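Local coordinates for geranyl diphosphate synthase small subunit (Antirrhinum majus, PDB 3QKC), which probably assists a catalytic large subunit in joining dimethylallyl and isopentenyl diphosphates into geranyl diphosphate, rather than working alone, at residues 75-80 against 114-119; 121-126 against 139-144; 145-150 against 181-186. All blocks are in the same frame, centred on the assembly; numbering follows the deposited sequence.

Contact 1: residues 75-80 against 114-119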
ATOM      1  N   HIS A  75       0.565  -7.096 -10.797  1.00 28.20           N
ATOM      2  CA  HIS A  75       0.611  -6.197 -11.930  1.00 27.97           C
ATOM      3  C   HIS A  75       0.537  -4.760 -11.456  1.00 26.38           C
ATOM      4  O   HIS A  75       1.316  -3.938 -11.892  1.00 26.45           O
ATOM      5  CB  HIS A  75      -0.512  -6.488 -12.937  1.00 30.09           C
ATOM      6  CG  HIS A  75      -0.625  -5.461 -14.025  1.00 30.69           C
ATOM      7  ND1 HIS A  75       0.286  -5.357 -15.056  1.00 30.99           N
ATOM      8  CD2 HIS A  75      -1.530  -4.476 -14.230  1.00 31.14           C
ATOM      9  CE1 HIS A  75      -0.059  -4.363 -15.856  1.00 31.51           C
ATOM     10  NE2 HIS A  75      -1.160  -3.813 -15.377  1.00 31.73           N
ATOM     11  N   LEU A  76      -0.377  -4.473 -10.537  1.00 25.43           N
ATOM     12  CA  LEU A  76      -0.550  -3.121  -9.983  1.00 24.67           C
ATOM     13  C   LEU A  76       0.653  -2.615  -9.181  1.00 24.79           C
ATOM     14  O   LEU A  76       1.021  -1.432  -9.296  1.00 24.65           O
ATOM     15  CB  LEU A  76      -1.841  -3.033  -9.145  1.00 24.28           C
ATOM     16  CG  LEU A  76      -3.161  -3.101  -9.966  1.00 28.79           C
ATOM     17  CD1 LEU A  76      -4.325  -3.503  -9.075  1.00 25.46           C
ATOM     18  CD2 LEU A  76      -3.486  -1.782 -10.684  1.00 25.46           C
ATOM     19  N   MET A  77       1.294  -3.485  -8.390  1.00 24.84           N
ATOM     20  CA  MET A  77       2.495  -3.040  -7.665  1.00 25.57           C
ATOM     21  C   MET A  77       3.501  -2.569  -8.689  1.00 26.43           C
ATOM     22  O   MET A  77       4.124  -1.522  -8.520  1.00 27.46           O
ATOM     23  CB  MET A  77       3.134  -4.136  -6.791  1.00 25.34           C
ATOM     24  CG  MET A  77       2.303  -4.621  -5.611  1.00 28.31           C
ATOM     25  SD  MET A  77       1.686  -3.354  -4.481  1.00 25.51           S
ATOM     26  CE  MET A  77      -0.006  -3.268  -5.119  1.00 28.74           C
ATOM     27  N   HIS A  78       3.655  -3.373  -9.741  1.00 26.00           N
ATOM     28  CA  HIS A  78       4.554  -3.083 -10.845  1.00 26.23           C
ATOM     29  C   HIS A  78       4.217  -1.765 -11.530  1.00 26.48           C
ATOM     30  O   HIS A  78       5.129  -0.980 -11.843  1.00 27.36           O
ATOM     31  CB  HIS A  78       4.536  -4.243 -11.852  1.00 26.45           C
ATOM     32  CG  HIS A  78       4.978  -3.877 -13.247  1.00 27.30           C
ATOM     33  ND1 HIS A  78       6.302  -3.732 -13.602  1.00 27.54           N
ATOM     34  CD2 HIS A  78       4.264  -3.716 -14.390  1.00 27.59           C
ATOM     35  CE1 HIS A  78       6.385  -3.453 -14.891  1.00 28.30           C
ATOM     36  NE2 HIS A  78       5.161  -3.446 -15.394  1.00 28.45           N
ATOM     37  N   VAL A  79       2.922  -1.549 -11.788  1.00 26.09           N
ATOM     38  CA  VAL A  79       2.436  -0.298 -12.370  1.00 26.68           C
ATOM     39  C   VAL A  79       2.739   0.868 -11.447  1.00 26.67           C
ATOM     40  O   VAL A  79       3.181   1.934 -11.911  1.00 27.58           O
ATOM     41  CB  VAL A  79       0.904  -0.332 -12.688  1.00 26.82           C
ATOM     42  CG1 VAL A  79       0.361   1.088 -12.955  1.00 24.87           C
ATOM     43  CG2 VAL A  79       0.625  -1.222 -13.881  1.00 24.65           C
ATOM     44  N   ALA A  80       2.509   0.688 -10.149  1.00 25.46           N
ATOM     45  CA  ALA A  80       2.821   1.766  -9.219  1.00 25.95           C
ATOM     46  C   ALA A  80       4.322   2.130  -9.240  1.00 27.09           C
ATOM     47  O   ALA A  80       4.671   3.310  -9.355  1.00 28.11           O
ATOM     48  CB  ALA A  80       2.319   1.475  -7.814  1.00 24.93           C
ATOM     49  N   GLY A 114      -2.520   5.759  -5.062  1.00 29.55           N
ATOM     50  CA  GLY A 114      -3.783   5.037  -4.975  1.00 28.77           C
ATOM     51  C   GLY A 114      -3.717   3.603  -5.464  1.00 27.41           C
ATOM     52  O   GLY A 114      -4.406   2.739  -4.940  1.00 27.80           O
ATOM     53  N   ILE A 115      -2.910   3.350  -6.492  1.00 26.65           N
ATOM     54  CA  ILE A 115      -2.744   2.004  -7.050  1.00 26.27           C
ATOM     55  C   ILE A 115      -2.111   1.001  -6.060  1.00 26.56           C
ATOM     56  O   ILE A 115      -2.487  -0.176  -6.033  1.00 26.44           O
ATOM     57  CB  ILE A 115      -1.968   2.040  -8.374  1.00 25.82           C
ATOM     58  CG1 ILE A 115      -2.898   2.379  -9.577  1.00 27.35           C
ATOM     59  CG2 ILE A 115      -1.292   0.743  -8.650  1.00 25.80           C
ATOM     60  CD1 ILE A 115      -2.117   2.945 -10.752  1.00 26.79           C
ATOM     61  N   ILE A 116      -1.157   1.455  -5.249  1.00 26.74           N
ATOM     62  CA  ILE A 116      -0.544   0.546  -4.273  1.00 26.33           C
ATOM     63  C   ILE A 116      -1.532  -0.191  -3.364  1.00 27.41           C
ATOM     64  O   ILE A 116      -1.515  -1.406  -3.361  1.00 28.31           O
ATOM     65  CB  ILE A 116       0.610   1.176  -3.479  1.00 26.14           C
ATOM     66  CG1 ILE A 116       1.774   1.473  -4.432  1.00 25.46           C
ATOM     67  CG2 ILE A 116       1.102   0.193  -2.386  1.00 25.55           C
ATOM     68  CD1 ILE A 116       2.805   2.472  -3.902  1.00 26.30           C
ATOM     69  N   PRO A 117      -2.389   0.519  -2.602  1.00 28.18           N
ATOM     70  CA  PRO A 117      -3.323  -0.189  -1.720  1.00 29.35           C
ATOM     71  C   PRO A 117      -4.513  -0.857  -2.452  1.00 31.08           C
ATOM     72  O   PRO A 117      -5.088  -1.847  -1.960  1.00 31.80           O
ATOM     73  CB  PRO A 117      -3.849   0.924  -0.803  1.00 29.56           C
ATOM     74  CG  PRO A 117      -3.720   2.183  -1.622  1.00 27.99           C
ATOM     75  CD  PRO A 117      -2.423   1.974  -2.364  1.00 28.54           C
ATOM     76  N   PHE A 118      -4.892  -0.299  -3.590  1.00 31.33           N
ATOM     77  CA  PHE A 118      -5.966  -0.829  -4.397  1.00 32.53           C
ATOM     78  C   PHE A 118      -5.731  -2.311  -4.698  1.00 32.54           C
ATOM     79  O   PHE A 118      -6.615  -3.139  -4.504  1.00 33.48           O
ATOM     80  CB  PHE A 118      -6.074  -0.032  -5.692  1.00 33.72           C
ATOM     81  CG  PHE A 118      -7.300  -0.355  -6.500  1.00 37.31           C
ATOM     82  CD1 PHE A 118      -7.269  -1.359  -7.452  1.00 34.82           C
ATOM     83  CD2 PHE A 118      -8.489   0.346  -6.295  1.00 35.98           C
ATOM     84  CE1 PHE A 118      -8.390  -1.662  -8.192  1.00 38.41           C
ATOM     85  CE2 PHE A 118      -9.626   0.048  -7.037  1.00 39.63           C
ATOM     86  CZ  PHE A 118      -9.567  -0.963  -7.991  1.00 37.19           C
ATOM     87  N   GLY A 119      -4.530  -2.648  -5.157  1.00 31.80           N
ATOM     88  CA  GLY A 119      -4.172  -4.050  -5.354  1.00 30.71           C
ATOM     89  C   GLY A 119      -4.327  -4.897  -4.103  1.00 30.73           C
ATOM     90  O   GLY A 119      -4.854  -6.024  -4.165  1.00 31.11           O
TER
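Ile115 lays its CG2 branch over the backbone of 75-80, with CG2 3.2 Å from Leu76 O, a carbonyl already taken by the helical bond from Ala80 N. Its other branch runs on to CD1, which meets Val79 CG1 at 3.8 Å. Ala80 is pressed hard on the neighbouring isoleucine: its CB lies 3.4 Å from Ile116 CG1, tighter than usual van der Waals contact. Leu76 reaches CD1 to the edge of the Phe118 ring and to Gly119 CA.

Met77 bends at chi2 and chi3, so that CE turns in to within 3.0 Å of Ile116 O. Gly119, with no side chain, leaves that methyl its place close to the helix. An alanine in place of Met77 would remove CG, SD and CE and would probably leave Ile116 O and Gly119 poorly packed.

The two helices run antiparallel at 168°, their local axes 8.4 Å apart. This is the isoprenoid synthase fold, and in catalytic relatives the equivalent of helix 68-85 leads into the first aspartate-rich motif. Helix 34-43 packs on Ile115 and Phe118, helix 134-148 lies against Met77 and Ile116, and Ile116 also meets Ile116 of the second subunit.

Contact 2: residues 121-126 against 139-144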
ATOM      1  N   GLU A 121      -6.269  -4.143  -1.558  1.00 34.17           N
ATOM      2  CA  GLU A 121      -7.719  -4.150  -1.307  1.00 36.84           C
ATOM      3  C   GLU A 121      -8.429  -5.224  -2.150  1.00 38.91           C
ATOM      4  O   GLU A 121      -9.261  -5.958  -1.623  1.00 39.80           O
ATOM      5  CB  GLU A 121      -8.338  -2.777  -1.581  1.00 37.22           C
ATOM      6  CG  GLU A 121      -9.818  -2.681  -1.211  1.00 42.06           C
ATOM      7  CD  GLU A 121     -10.479  -1.368  -1.614  1.00 39.31           C
ATOM      8  OE1 GLU A 121      -9.776  -0.371  -1.907  1.00 41.88           O
ATOM      9  OE2 GLU A 121     -11.722  -1.327  -1.642  1.00 43.99           O
ATOM     10  N   LEU A 122      -8.112  -5.319  -3.447  1.00 39.89           N
ATOM     11  CA  LEU A 122      -8.703  -6.393  -4.284  1.00 42.11           C
ATOM     12  C   LEU A 122      -8.375  -7.768  -3.690  1.00 42.65           C
ATOM     13  O   LEU A 122      -9.251  -8.605  -3.511  1.00 44.08           O
ATOM     14  CB  LEU A 122      -8.202  -6.338  -5.734  1.00 42.55           C
ATOM     15  CG  LEU A 122      -8.417  -5.129  -6.656  1.00 43.39           C
ATOM     16  CD1 LEU A 122      -7.888  -5.445  -8.047  1.00 42.26           C
ATOM     17  CD2 LEU A 122      -9.887  -4.745  -6.733  1.00 44.10           C
ATOM     18  N   MET A 123      -7.105  -7.976  -3.372  1.00 42.29           N
ATOM     19  CA  MET A 123      -6.633  -9.212  -2.759  1.00 44.02           C
ATOM     20  C   MET A 123      -7.341  -9.491  -1.430  1.00 45.80           C
ATOM     21  O   MET A 123      -7.798 -10.613  -1.195  1.00 46.46           O
ATOM     22  CB  MET A 123      -5.099  -9.172  -2.597  1.00 43.38           C
ATOM     23  CG  MET A 123      -4.462 -10.396  -1.965  1.00 42.88           C
ATOM     24  SD  MET A 123      -4.226 -11.823  -3.056  1.00 44.25           S
ATOM     25  CE  MET A 123      -5.803 -12.634  -2.940  1.00 44.76           C
ATOM     26  N   ALA A 124      -7.441  -8.467  -0.578  1.00 46.81           N
ATOM     27  CA  ALA A 124      -8.153  -8.571   0.703  1.00 49.26           C
ATOM     28  C   ALA A 124      -9.652  -8.856   0.556  1.00 52.33           C
ATOM     29  O   ALA A 124     -10.231  -9.551   1.388  1.00 53.46           O
ATOM     30  CB  ALA A 124      -7.934  -7.321   1.548  1.00 48.71           C
ATOM     31  N   ARG A 125     -10.269  -8.325  -0.496  1.00 54.24           N
ATOM     32  CA  ARG A 125     -11.722  -8.441  -0.692  1.00 57.98           C
ATOM     33  C   ARG A 125     -12.140  -9.660  -1.519  1.00 60.76           C
ATOM     34  O   ARG A 125     -13.334  -9.886  -1.727  1.00 62.24           O
ATOM     35  CB  ARG A 125     -12.284  -7.186  -1.364  1.00 58.18           C
ATOM     36  CG  ARG A 125     -12.458  -5.955  -0.484  1.00 57.47           C
ATOM     37  CD  ARG A 125     -13.404  -4.995  -1.201  1.00 59.02           C
ATOM     38  NE  ARG A 125     -13.399  -3.612  -0.726  1.00 57.97           N
ATOM     39  CZ  ARG A 125     -14.215  -3.132   0.212  1.00 60.12           C
ATOM     40  NH1 ARG A 125     -14.156  -1.852   0.552  1.00 59.13           N
ATOM     41  NH2 ARG A 125     -15.086  -3.923   0.821  1.00 60.88           N
ATOM     42  N   SER A 126     -11.167 -10.430  -2.003  1.00 62.01           N
ATOM     43  CA  SER A 126     -11.470 -11.634  -2.772  1.00 65.18           C
ATOM     44  C   SER A 126     -12.001 -12.757  -1.867  1.00 69.24           C
ATOM     45  O   SER A 126     -12.997 -13.411  -2.206  1.00 71.13           O
ATOM     46  CB  SER A 126     -10.270 -12.082  -3.624  1.00 63.77           C
ATOM     47  OG  SER A 126      -9.175 -12.514  -2.836  1.00 60.03           O
ATOM     48  N   ARG A 139      -1.711 -14.249   4.331  1.00 49.78           N
ATOM     49  CA  ARG A 139      -0.334 -14.566   3.975  1.00 49.27           C
ATOM     50  C   ARG A 139       0.062 -14.035   2.595  1.00 45.35           C
ATOM     51  O   ARG A 139       1.204 -13.619   2.404  1.00 44.29           O
ATOM     52  CB  ARG A 139      -0.026 -16.064   4.088  1.00 52.73           C
ATOM     53  CG  ARG A 139       1.478 -16.352   4.002  1.00 55.46           C
ATOM     54  CD  ARG A 139       1.817 -17.778   4.383  1.00 54.77           C
ATOM     55  NE  ARG A 139       3.207 -18.124   4.076  1.00 57.35           N
ATOM     56  CZ  ARG A 139       3.729 -19.339   4.257  1.00 56.52           C
ATOM     57  NH1 ARG A 139       2.974 -20.328   4.731  1.00 60.52           N
ATOM     58  NH2 ARG A 139       5.005 -19.574   3.965  1.00 59.08           N
ATOM     59  N   ALA A 140      -0.882 -14.060   1.651  1.00 43.29           N
ATOM     60  CA  ALA A 140      -0.670 -13.526   0.304  1.00 40.78           C
ATOM     61  C   ALA A 140      -0.427 -12.021   0.366  1.00 38.71           C
ATOM     62  O   ALA A 140       0.364 -11.472  -0.396  1.00 37.89           O
ATOM     63  CB  ALA A 140      -1.885 -13.840  -0.597  1.00 40.74           C
ATOM     64  N   ILE A 141      -1.114 -11.371   1.298  1.00 38.47           N
ATOM     65  CA  ILE A 141      -1.027  -9.934   1.510  1.00 37.42           C
ATOM     66  C   ILE A 141       0.342  -9.570   2.072  1.00 36.67           C
ATOM     67  O   ILE A 141       0.983  -8.612   1.616  1.00 35.05           O
ATOM     68  CB  ILE A 141      -2.185  -9.466   2.398  1.00 38.37           C
ATOM     69  CG1 ILE A 141      -3.406  -9.223   1.510  1.00 37.51           C
ATOM     70  CG2 ILE A 141      -1.818  -8.226   3.223  1.00 37.33           C
ATOM     71  CD1 ILE A 141      -4.710  -9.394   2.219  1.00 39.63           C
ATOM     72  N   ILE A 142       0.799 -10.389   3.014  1.00 37.92           N
ATOM     73  CA  ILE A 142       2.146 -10.272   3.551  1.00 39.06           C
ATOM     74  C   ILE A 142       3.175 -10.307   2.429  1.00 38.31           C
ATOM     75  O   ILE A 142       4.080  -9.454   2.394  1.00 37.79           O
ATOM     76  CB  ILE A 142       2.438 -11.360   4.595  1.00 40.87           C
ATOM     77  CG1 ILE A 142       1.632 -11.084   5.860  1.00 43.08           C
ATOM     78  CG2 ILE A 142       3.912 -11.381   4.920  1.00 42.55           C
ATOM     79  CD1 ILE A 142       1.242 -12.338   6.637  1.00 43.64           C
ATOM     80  N   GLU A 143       3.008 -11.254   1.499  1.00 38.36           N
ATOM     81  CA  GLU A 143       3.909 -11.379   0.346  1.00 38.59           C
ATOM     82  C   GLU A 143       3.942 -10.131  -0.526  1.00 37.98           C
ATOM     83  O   GLU A 143       5.011  -9.692  -0.939  1.00 37.89           O
ATOM     84  CB  GLU A 143       3.528 -12.571  -0.539  1.00 38.64           C
ATOM     85  CG  GLU A 143       4.003 -13.911  -0.030  1.00 43.23           C
ATOM     86  CD  GLU A 143       5.498 -13.972   0.179  1.00 40.23           C
ATOM     87  OE1 GLU A 143       6.269 -13.639  -0.736  1.00 43.05           O
ATOM     88  OE2 GLU A 143       5.905 -14.382   1.269  1.00 44.85           O
ATOM     89  N   LEU A 144       2.763  -9.603  -0.843  1.00 37.77           N
ATOM     90  CA  LEU A 144       2.644  -8.417  -1.681  1.00 37.53           C
ATOM     91  C   LEU A 144       3.161  -7.152  -0.990  1.00 36.65           C
ATOM     92  O   LEU A 144       3.722  -6.302  -1.645  1.00 35.68           O
ATOM     93  CB  LEU A 144       1.189  -8.220  -2.140  1.00 38.58           C
ATOM     94  CG  LEU A 144       0.686  -9.290  -3.106  1.00 41.81           C
ATOM     95  CD1 LEU A 144      -0.731  -9.774  -2.737  1.00 39.62           C
ATOM     96  CD2 LEU A 144       0.757  -8.803  -4.537  1.00 38.35           C
TER
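Met123 starts from a CB that points toward segment 139-144 of helix 134-148, and CG continues outward, anti to the backbone N (chi1 180°). CG makes the closest approaches, at 3.8 Å from Ile141 CG1 and 3.9 Å from Leu144 CD1, so two branches meet it from adjacent directions. The chain then bends, and SD comes to rest 3.9 Å from Ala140 CB, with Leu144 CD1 a little farther off. A second bend carries CE back over its own helix, 3.4 Å from Ser126 OG, instead of across the contact. That hydroxyl is hydrogen-bonded to Met123 O from above the carbonyl plane, at 2.9 Å from OG to O.

Ala124, the next residue, takes Ile141 CD1, 3.9 Å from Ala124 CB and as near Ala124 CA. The contact has no polar bond across it; its charges lie elsewhere. On the side turned from 139-144, Arg125 NE donates to Glu121 OE2 at 3.0 Å, nearly straight (163°) and in the guanidinium plane, using the oxygen's anti lone pair.

The helices, consecutive in the chain, pack antiparallel with local axes 10.0 Å apart, at the subunit interface of the all-helical isoprenoid synthase fold. Helix 68-85 closes one flank through Ala70 on Met123 and Ala73 on Leu144. The second subunit covers another, where its Ile142 packs on Ala124 and its Leu138 on Ile141, while helix 169-195 lies against Glu143.

Contact 3: residues 145-150 against 181-186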
ATOM      1  N   THR A 145       2.952  -7.022   0.320  1.00 37.58           N
ATOM      2  CA  THR A 145       3.488  -5.878   1.061  1.00 38.40           C
ATOM      3  C   THR A 145       5.015  -5.915   1.086  1.00 39.85           C
ATOM      4  O   THR A 145       5.681  -4.868   1.103  1.00 40.01           O
ATOM      5  CB  THR A 145       2.962  -5.803   2.508  1.00 39.23           C
ATOM      6  OG1 THR A 145       3.326  -6.992   3.218  1.00 41.83           O
ATOM      7  CG2 THR A 145       1.443  -5.604   2.548  1.00 40.79           C
ATOM      8  N   ARG A 146       5.553  -7.131   1.061  1.00 41.37           N
ATOM      9  CA  ARG A 146       6.990  -7.367   1.109  1.00 43.74           C
ATOM     10  C   ARG A 146       7.654  -6.940  -0.206  1.00 42.58           C
ATOM     11  O   ARG A 146       8.773  -6.436  -0.215  1.00 43.00           O
ATOM     12  CB  ARG A 146       7.250  -8.854   1.390  1.00 46.61           C
ATOM     13  CG  ARG A 146       8.678  -9.200   1.786  1.00 53.95           C
ATOM     14  CD  ARG A 146       8.890 -10.708   2.073  1.00 49.18           C
ATOM     15  NE  ARG A 146       8.859 -11.580   0.884  1.00 54.77           N
ATOM     16  CZ  ARG A 146       9.803 -11.632  -0.062  1.00 49.02           C
ATOM     17  NH1 ARG A 146      10.863 -10.830  -0.000  1.00 55.02           N
ATOM     18  NH2 ARG A 146       9.680 -12.475  -1.091  1.00 54.57           N
ATOM     19  N   VAL A 147       6.950  -7.128  -1.316  1.00 41.32           N
ATOM     20  CA  VAL A 147       7.504  -6.817  -2.629  1.00 40.44           C
ATOM     21  C   VAL A 147       7.590  -5.309  -2.902  1.00 39.03           C
ATOM     22  O   VAL A 147       8.517  -4.828  -3.553  1.00 38.56           O
ATOM     23  CB  VAL A 147       6.738  -7.545  -3.766  1.00 40.29           C
ATOM     24  CG1 VAL A 147       5.387  -6.896  -4.041  1.00 42.57           C
ATOM     25  CG2 VAL A 147       7.577  -7.566  -5.024  1.00 43.16           C
ATOM     26  N   MET A 148       6.627  -4.569  -2.382  1.00 38.76           N
ATOM     27  CA  MET A 148       6.522  -3.152  -2.704  1.00 38.17           C
ATOM     28  C   MET A 148       7.560  -2.357  -1.915  1.00 40.17           C
ATOM     29  O   MET A 148       8.075  -1.363  -2.410  1.00 41.14           O
ATOM     30  CB  MET A 148       5.090  -2.670  -2.438  1.00 36.08           C
ATOM     31  CG  MET A 148       4.692  -1.309  -3.025  1.00 30.75           C
ATOM     32  SD  MET A 148       4.805  -1.121  -4.843  1.00 35.36           S
ATOM     33  CE  MET A 148       6.393  -0.204  -4.859  1.00 30.59           C
ATOM     34  N   GLY A 149       7.912  -2.830  -0.719  1.00 41.41           N
ATOM     35  CA  GLY A 149       8.694  -2.016   0.224  1.00 42.65           C
ATOM     36  C   GLY A 149      10.190  -2.223   0.370  1.00 44.04           C
ATOM     37  O   GLY A 149      10.913  -2.423  -0.616  1.00 44.04           O
ATOM     38  N   SER A 150      10.639  -2.154   1.626  1.00 45.25           N
ATOM     39  CA  SER A 150      12.056  -2.186   2.019  1.00 47.35           C
ATOM     40  C   SER A 150      12.789  -3.501   1.740  1.00 47.96           C
ATOM     41  O   SER A 150      14.028  -3.550   1.775  1.00 49.25           O
ATOM     42  CB  SER A 150      12.187  -1.864   3.515  1.00 49.09           C
ATOM     43  OG  SER A 150      11.194  -0.935   3.934  1.00 51.54           O
ATOM     44  N   GLY A 181      13.351  -9.272  -9.485  1.00 36.37           N
ATOM     45  CA  GLY A 181      13.516 -10.488  -8.709  1.00 36.99           C
ATOM     46  C   GLY A 181      12.439 -10.669  -7.656  1.00 36.78           C
ATOM     47  O   GLY A 181      11.772 -11.708  -7.597  1.00 36.65           O
ATOM     48  N   THR A 182      12.265  -9.656  -6.809  1.00 37.03           N
ATOM     49  CA  THR A 182      11.310  -9.767  -5.705  1.00 36.71           C
ATOM     50  C   THR A 182       9.885  -9.820  -6.234  1.00 35.16           C
ATOM     51  O   THR A 182       9.047 -10.539  -5.679  1.00 34.94           O
ATOM     52  CB  THR A 182      11.500  -8.635  -4.662  1.00 37.14           C
ATOM     53  OG1 THR A 182      12.878  -8.606  -4.254  1.00 41.22           O
ATOM     54  CG2 THR A 182      10.644  -8.884  -3.427  1.00 39.91           C
ATOM     55  N   LEU A 183       9.615  -9.105  -7.322  1.00 34.22           N
ATOM     56  CA  LEU A 183       8.270  -9.158  -7.924  1.00 34.33           C
ATOM     57  C   LEU A 183       7.896 -10.570  -8.374  1.00 33.70           C
ATOM     58  O   LEU A 183       6.803 -11.039  -8.071  1.00 33.71           O
ATOM     59  CB  LEU A 183       8.117  -8.142  -9.049  1.00 35.58           C
ATOM     60  CG  LEU A 183       6.758  -7.496  -9.351  1.00 37.55           C
ATOM     61  CD1 LEU A 183       5.948  -7.167  -8.127  1.00 34.82           C
ATOM     62  CD2 LEU A 183       7.000  -6.236 -10.156  1.00 35.18           C
ATOM     63  N   HIS A 184       8.807 -11.273  -9.047  1.00 33.19           N
ATOM     64  CA  HIS A 184       8.522 -12.656  -9.457  1.00 32.85           C
ATOM     65  C   HIS A 184       8.415 -13.621  -8.248  1.00 32.65           C
ATOM     66  O   HIS A 184       7.527 -14.485  -8.202  1.00 31.64           O
ATOM     67  CB  HIS A 184       9.570 -13.139 -10.455  1.00 33.72           C
ATOM     68  CG  HIS A 184       9.420 -12.556 -11.829  1.00 33.85           C
ATOM     69  ND1 HIS A 184       9.659 -11.226 -12.111  1.00 33.23           N
ATOM     70  CD2 HIS A 184       9.071 -13.135 -13.008  1.00 34.03           C
ATOM     71  CE1 HIS A 184       9.459 -11.014 -13.402  1.00 33.64           C
ATOM     72  NE2 HIS A 184       9.114 -12.156 -13.968  1.00 33.94           N
ATOM     73  N   ALA A 185       9.322 -13.454  -7.283  1.00 33.05           N
ATOM     74  CA  ALA A 185       9.321 -14.255  -6.065  1.00 34.40           C
ATOM     75  C   ALA A 185       7.952 -14.185  -5.372  1.00 34.68           C
ATOM     76  O   ALA A 185       7.354 -15.210  -5.050  1.00 35.36           O
ATOM     77  CB  ALA A 185      10.439 -13.788  -5.125  1.00 34.99           C
ATOM     78  N   CYS A 186       7.452 -12.965  -5.203  1.00 34.27           N
ATOM     79  CA  CYS A 186       6.145 -12.701  -4.623  1.00 34.13           C
ATOM     80  C   CYS A 186       5.013 -13.312  -5.440  1.00 34.38           C
ATOM     81  O   CYS A 186       4.101 -13.961  -4.893  1.00 35.21           O
ATOM     82  CB  CYS A 186       5.944 -11.197  -4.497  1.00 33.17           C
ATOM     83  SG  CYS A 186       4.252 -10.720  -4.098  1.00 43.45           S
TER
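Val147 takes an uncommon rotamer for a helix, chi1 75°, which puts CG1 in the crowded position between the backbone N and the carbonyl carbon and sends CG2 anti to N, straight at segment 181-186 of helix 169-195. Leu183 answers with a chi1 of -149°, well off a staggered position, that brings its CD1 to 3.5 Å from Val147 CG2. Arg146 runs extended until it bends at chi3 (71°), swinging its guanidinium over to the same helix.

The tightest fit is at Val147 CG2, which lies 3.4 Å from Leu183 CA, closer than a normal carbon contact, and 3.4 Å from Thr182 O. That carbonyl is occupied by its own helical bond from Cys186 N. Cys186 backs the valine from the next turn, its CB 3.8 Å from Val147 CB, with SG alongside Val147 CG1. Thr182 offers its methyl: CG2 meets Val147 CG2 at 3.7 Å, while OG1 turns back to be hydrogen-bonded to Lys177 O and Lys178 O. Beside the threonine, Arg146 NH1 passes obliquely 3.9 Å from Thr182 CG2, and Ala185 CB approaches the guanidinium edge. The charge of Arg146 has long, weak ion pairs with Glu143 and Glu151.

Helix 134-148 ends here, with Gly149 the first residue to leave helical angles, and its last turn packs on helix 169-195 in the core of the isoprenoid synthase helical bundle. Helix 68-85 packs Met77 on Val147 and Val74 on Leu183, helix 48-59 also lies on Leu183, and helix 199-219 supplies Arg206 beside Arg146 and Ala185.

All three contacts are buried and none has a hydrogen bond between its segments, so the differences lie in depth and tightness. Contact 3 sits nearest the middle of the chain, about 8 Å between centres, and contact 2 farthest, about 14 Å. Contacts 1 and 2 share helix 105-126, contacts 2 and 3 share helix 134-148, and Met77 CG links contact 1 to Val147 CG1 of contact 3. Contacts 1 and 3 press methyls onto backbone atoms; contact 2, with the least buried surface and no carbon pair under 3.8 Å, is mostly side chain to side chain. A charged group takes part only in contact 3, through Arg146. Each reaches the second subunit.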